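Long-range contacts in enoyl-CoA hydratase/isomerase (Mycobacterium avium, PDB 3P5M), which probably acts on coenzyme A thioesters of unsaturated acids as an enoyl-CoA hydratase or isomerase of the crotonase superfamily: residues 117-122 and 172-177; 132-137 and 226-231. One frame throughout, in Å; residues are numbered along the deposited sequence.

Contact 1. Residues 117-122 and 172-177; sequences VVAAPA and GMISHI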
loop_
_atom_site.group_PDB
_atom_site.type_symbol
_atom_site.label_atom_id
_atom_site.label_comp_id
_atom_site.label_asym_id
_atom_site.label_seq_id
_atom_site.Cartn_x
_atom_site.Cartn_y
_atom_site.Cartn_z
ATOM N N VAL B 117 11.877 -11.131 -14.076
ATOM C CA VAL B 117 11.269 -10.248 -15.094
ATOM C C VAL B 117 11.527 -8.825 -14.633
ATOM O O VAL B 117 11.239 -8.489 -13.482
ATOM C CB VAL B 117 9.740 -10.467 -15.221
ATOM C CG1 VAL B 117 9.093 -9.398 -16.151
ATOM C CG2 VAL B 117 9.446 -11.920 -15.720
ATOM N N VAL B 118 12.093 -8.012 -15.519
ATOM C CA VAL B 118 12.358 -6.595 -15.244
ATOM C C VAL B 118 11.424 -5.793 -16.148
ATOM O O VAL B 118 11.560 -5.789 -17.386
ATOM C CB VAL B 118 13.861 -6.211 -15.498
ATOM C CG1 VAL B 118 14.096 -4.745 -15.139
ATOM C CG2 VAL B 118 14.853 -7.111 -14.683
ATOM N N ALA B 119 10.442 -5.168 -15.529
ATOM C CA ALA B 119 9.349 -4.557 -16.266
ATOM C C ALA B 119 9.525 -3.043 -16.315
ATOM O O ALA B 119 9.793 -2.411 -15.283
ATOM C CB ALA B 119 7.982 -4.935 -15.617
ATOM N N ALA B 120 9.391 -2.485 -17.525
ATOM C CA ALA B 120 9.384 -1.035 -17.738
ATOM C C ALA B 120 8.095 -0.466 -17.173
ATOM O O ALA B 120 7.055 -1.190 -17.168
ATOM C CB ALA B 120 9.502 -0.739 -19.251
ATOM N N PRO B 121 8.119 0.809 -16.729
ATOM C CA PRO B 121 6.956 1.471 -16.060
ATOM C C PRO B 121 5.661 1.436 -16.851
ATOM O O PRO B 121 4.570 1.195 -16.267
ATOM C CB PRO B 121 7.401 2.936 -15.850
ATOM C CG PRO B 121 8.839 3.002 -16.218
ATOM C CD PRO B 121 9.338 1.651 -16.697
ATOM N N ALA B 122 5.765 1.639 -18.159
ATOM C CA ALA B 122 4.576 1.611 -19.018
ATOM C C ALA B 122 4.260 0.198 -19.537
ATOM O O ALA B 122 3.386 0.024 -20.414
ATOM C CB ALA B 122 4.748 2.613 -20.183
ATOM N N GLY B 172 3.164 -9.816 -6.955
ATOM C CA GLY B 172 4.210 -10.887 -6.972
ATOM C C GLY B 172 4.241 -11.674 -8.275
ATOM O O GLY B 172 4.803 -12.805 -8.329
ATOM N N MET B 173 3.670 -11.068 -9.350
ATOM C CA MET B 173 3.702 -11.687 -10.673
ATOM C C MET B 173 5.100 -11.683 -11.253
ATOM O O MET B 173 5.498 -12.605 -11.936
ATOM C CB MET B 173 2.789 -10.923 -11.661
ATOM C CG MET B 173 2.487 -11.674 -12.976
ATOM S SD MET B 173 1.722 -10.649 -14.301
ATOM C CE MET B 173 0.121 -10.435 -13.514
ATOM N N ILE B 174 5.823 -10.603 -10.998
ATOM C CA ILE B 174 7.117 -10.355 -11.601
ATOM C C ILE B 174 8.131 -10.020 -10.514
ATOM O O ILE B 174 7.761 -9.448 -9.482
ATOM C CB ILE B 174 7.029 -9.207 -12.687
ATOM C CG1 ILE B 174 6.372 -7.947 -12.112
ATOM C CG2 ILE B 174 6.232 -9.737 -13.916
ATOM C CD1 ILE B 174 6.524 -6.688 -13.016
ATOM N N SER B 175 9.399 -10.346 -10.745
ATOM C CA SER B 175 10.421 -10.135 -9.722
ATOM C C SER B 175 10.876 -8.671 -9.569
ATOM O O SER B 175 11.177 -8.253 -8.472
ATOM C CB SER B 175 11.620 -11.019 -10.009
ATOM O OG SER B 175 12.197 -10.627 -11.242
ATOM N N HIS B 176 10.865 -7.904 -10.662
ATOM C CA HIS B 176 11.431 -6.527 -10.686
ATOM C C HIS B 176 10.562 -5.494 -11.333
ATOM O O HIS B 176 9.972 -5.721 -12.422
ATOM C CB HIS B 176 12.784 -6.496 -11.392
ATOM C CG HIS B 176 13.880 -7.164 -10.615
ATOM N ND1 HIS B 176 13.994 -8.532 -10.529
ATOM C CD2 HIS B 176 14.879 -6.649 -9.858
ATOM C CE1 HIS B 176 15.042 -8.835 -9.778
ATOM N NE2 HIS B 176 15.587 -7.711 -9.347
ATOM N N ILE B 177 10.502 -4.346 -10.666
ATOM C CA ILE B 177 9.872 -3.195 -11.231
ATOM C C ILE B 177 10.901 -2.059 -11.417
ATOM O O ILE B 177 11.837 -1.902 -10.612
ATOM C CB ILE B 177 8.641 -2.757 -10.358
ATOM C CG1 ILE B 177 7.819 -1.672 -11.040
ATOM C CG2 ILE B 177 9.075 -2.211 -8.990
ATOM C CD1 ILE B 177 6.928 -2.109 -12.146
#
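Val-118 and His-176 pair as parallel strand neighbours, as do Ala-119 and Ile-177. These two bridges join strand 116-119 to the short strand 176-177, the outermost on that side of the main sheet within this crotonase-fold chain. The side chains of Val-118 and His-176 lie on one face of the sheet, where CG2 of Val-118 is 3.9 Å from CB of His-176 and meets the imidazole obliquely. Leu-187 and Val-190 of helix 183-195 pack on that side. The Ala-119 and Ile-177 face is backed by Ala-165 of helix 165-171.

Ile-174 enters from the loop before the strand. Its CG1 sits between the backbone N and the carbonyl carbon (chi1 53°), while CG2 is beside the N. The two branches divide the work. CG2 touches Val-117 CG1 at 3.6 Å, and these two side chains cross at about a right angle. CD1 reaches Ala-119 CB at 3.5 Å, a tight carbon contact.

The backbone pairing is short. His-176 N donates a hydrogen bond to Val-117 O at 2.9 Å, nearly in line with the carbonyl bond (C=O...N 172°). Ala-119 N donates to His-176 O at 3.2 Å, from 42° above the carbonyl plane. One step back, a side chain takes the place of a backbone acceptor. Ser-175 is not yet in the strand, and its OG accepts the N-H of Val-117 at 2.9 Å. The backbone O of Ser-175 is hydrogen-bonded to Arg-155 of a second subunit, so this end of the contact lies at a subunit interface. The Ser-175 hydroxyl also helps orient the imidazole: Ser-175 OG lies in the ring plane of His-176, at the edge, hydrogen-bonded to ND1 at 2.9 Å.

Contact 2. Residues 132-137 and 226-231; sequences VGLMPD and EGQLAL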
loop_
_atom_site.group_PDB
_atom_site.type_symbol
_atom_site.label_atom_id
_atom_site.label_comp_id
_atom_site.label_asym_id
_atom_site.label_seq_id
_atom_site.Cartn_x
_atom_site.Cartn_y
_atom_site.Cartn_z
ATOM N N VAL B 132 -11.310 -12.673 -28.146
ATOM C CA VAL B 132 -11.632 -13.331 -29.420
ATOM C C VAL B 132 -12.215 -14.720 -29.200
ATOM O O VAL B 132 -12.377 -15.467 -30.158
ATOM C CB VAL B 132 -10.433 -13.382 -30.448
ATOM C CG1 VAL B 132 -9.964 -11.971 -30.791
ATOM C CG2 VAL B 132 -9.262 -14.196 -29.924
ATOM N N GLY B 133 -12.495 -15.069 -27.939
ATOM C CA GLY B 133 -13.148 -16.335 -27.610
ATOM C C GLY B 133 -12.211 -17.515 -27.431
ATOM O O GLY B 133 -12.645 -18.673 -27.503
ATOM N N LEU B 134 -10.934 -17.220 -27.194
ATOM C CA LEU B 134 -9.917 -18.239 -26.958
ATOM C C LEU B 134 -9.478 -18.203 -25.489
ATOM O O LEU B 134 -9.833 -17.290 -24.761
ATOM C CB LEU B 134 -8.716 -18.026 -27.879
ATOM C CG LEU B 134 -8.982 -18.113 -29.385
ATOM C CD1 LEU B 134 -7.670 -18.036 -30.169
ATOM C CD2 LEU B 134 -9.738 -19.421 -29.740
ATOM N N MET B 135 -8.702 -19.196 -25.077
ATOM C CA MET B 135 -8.334 -19.396 -23.681
ATOM C C MET B 135 -6.820 -19.206 -23.536
ATOM O O MET B 135 -6.115 -19.117 -24.560
ATOM C CB MET B 135 -8.714 -20.821 -23.252
ATOM C CG MET B 135 -7.730 -21.864 -23.786
ATOM S SD MET B 135 -8.137 -23.533 -23.296
ATOM C CE MET B 135 -7.812 -23.467 -21.555
ATOM N N PRO B 136 -6.311 -19.124 -22.277
ATOM C CA PRO B 136 -4.873 -18.893 -22.070
ATOM C C PRO B 136 -4.077 -20.064 -22.640
ATOM O O PRO B 136 -4.615 -21.165 -22.738
ATOM C CB PRO B 136 -4.747 -18.812 -20.550
ATOM C CG PRO B 136 -6.090 -18.224 -20.117
ATOM C CD PRO B 136 -7.084 -18.910 -21.030
ATOM N N ASP B 137 -2.833 -19.807 -23.050
ATOM C CA ASP B 137 -1.932 -20.863 -23.567
ATOM C C ASP B 137 -0.498 -20.736 -23.016
ATOM O O ASP B 137 -0.216 -19.881 -22.155
ATOM C CB ASP B 137 -1.888 -20.831 -25.093
ATOM C CG ASP B 137 -1.326 -19.533 -25.627
ATOM O OD1 ASP B 137 -0.719 -18.738 -24.857
ATOM O OD2 ASP B 137 -1.493 -19.296 -26.829
ATOM N N GLU B 226 -5.694 -28.916 -25.906
ATOM C CA GLU B 226 -7.002 -29.504 -26.309
ATOM C C GLU B 226 -8.127 -28.461 -26.374
ATOM O O GLU B 226 -8.958 -28.483 -27.296
ATOM C CB GLU B 226 -7.432 -30.637 -25.364
ATOM C CG GLU B 226 -8.679 -31.312 -25.837
ATOM C CD GLU B 226 -9.129 -32.436 -24.948
ATOM O OE1 GLU B 226 -8.310 -32.977 -24.183
ATOM O OE2 GLU B 226 -10.324 -32.783 -25.022
ATOM N N GLY B 227 -8.175 -27.591 -25.356
ATOM C CA GLY B 227 -9.151 -26.527 -25.298
ATOM C C GLY B 227 -9.054 -25.556 -26.467
ATOM O O GLY B 227 -10.073 -25.217 -27.076
ATOM N N GLN B 228 -7.840 -25.119 -26.802
ATOM C CA GLN B 228 -7.683 -24.197 -27.930
ATOM C C GLN B 228 -8.143 -24.834 -29.241
ATOM O O GLN B 228 -8.795 -24.191 -30.036
ATOM C CB GLN B 228 -6.238 -23.673 -28.062
ATOM C CG GLN B 228 -6.180 -22.272 -28.655
ATOM C CD GLN B 228 -6.578 -21.222 -27.590
ATOM O OE1 GLN B 228 -7.740 -21.151 -27.171
ATOM N NE2 GLN B 228 -5.589 -20.468 -27.099
ATOM N N LEU B 229 -7.802 -26.111 -29.445
ATOM C CA LEU B 229 -8.312 -26.891 -30.580
ATOM C C LEU B 229 -9.824 -26.904 -30.679
ATOM O O LEU B 229 -10.380 -26.771 -31.763
ATOM C CB LEU B 229 -7.796 -28.338 -30.518
ATOM C CG LEU B 229 -6.374 -28.528 -31.067
ATOM C CD1 LEU B 229 -5.880 -29.969 -30.769
ATOM C CD2 LEU B 229 -6.308 -28.182 -32.582
ATOM N N ALA B 230 -10.499 -27.088 -29.551
ATOM C CA ALA B 230 -11.953 -27.066 -29.554
ATOM C C ALA B 230 -12.484 -25.643 -29.762
ATOM O O ALA B 230 -13.494 -25.433 -30.446
ATOM C CB ALA B 230 -12.484 -27.644 -28.278
ATOM N N LEU B 231 -11.796 -24.655 -29.178
ATOM C CA LEU B 231 -12.294 -23.266 -29.200
ATOM C C LEU B 231 -12.242 -22.611 -30.574
ATOM O O LEU B 231 -13.148 -21.869 -30.920
ATOM C CB LEU B 231 -11.616 -22.389 -28.136
ATOM C CG LEU B 231 -12.016 -22.682 -26.690
ATOM C CD1 LEU B 231 -11.243 -21.715 -25.755
ATOM C CD2 LEU B 231 -13.503 -22.572 -26.472
HETATM O O HOH W 1 -2.744 -22.219 -28.111
#
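Leu-134 and Met-135, in an extended loop without regular structure, pass beside the helical turn 226-231, and the CA atoms of Leu-134 and Leu-231 are 6.0 Å apart. Gln-228 leaves the helix with its chain bent at chi2 (77°), which turns CD toward the loop. Its amide then grips both polar backbone atoms of Met-135. OE1 accepts the N-H of Met-135 at 3.0 Å, in the carbonyl plane and on a lone pair, with a nearly straight bond (N-H...O 177°). NE2 donates to Met-135 O at 2.9 Å. Two bonds fix the rotation of this buried amide.

CB of Leu-134 lies 3.3 Å from Gln-228 OE1. Beyond the amide, Met-135 runs past Gln-228 in the opposite direction and rests SD on Gly-227 CA at 3.7 Å. Leu-231 CD1 meets Met-135 CB at 3.7 Å. Thr-205 and Ala-201 of a fourth subunit pack against Met-135 and Leu-231 respectively. Gln-228 thus pairs with Met-135 much as a neighbouring strand would, a side-chain amide mimicking backbone pairing to tie the loop between strand 124-126 and helix 140-143 to helix 217-231 of the crotonase fold.

How the contacts relate
Contacts 1 and 2 lie on opposite sides of the chain's centre, with their own centres 27 Å apart. Their nearest atoms are about 12 Å apart, so they do not touch. Along the chain their segments alternate: 132-137 falls between the two segments of contact 1, and 226-231 follows both. Contact 1 completes one edge of the main sheet within the chain, whereas contact 2 joins a loop to a helix near the C-terminus. Other subunits pack against both: a second and a third at contact 1, a fourth at contact 2. The loop of contact 2 is probably the closer to the active site, as the corresponding loop borders it in crotonase relatives; contact 1 is sheet-edge packing.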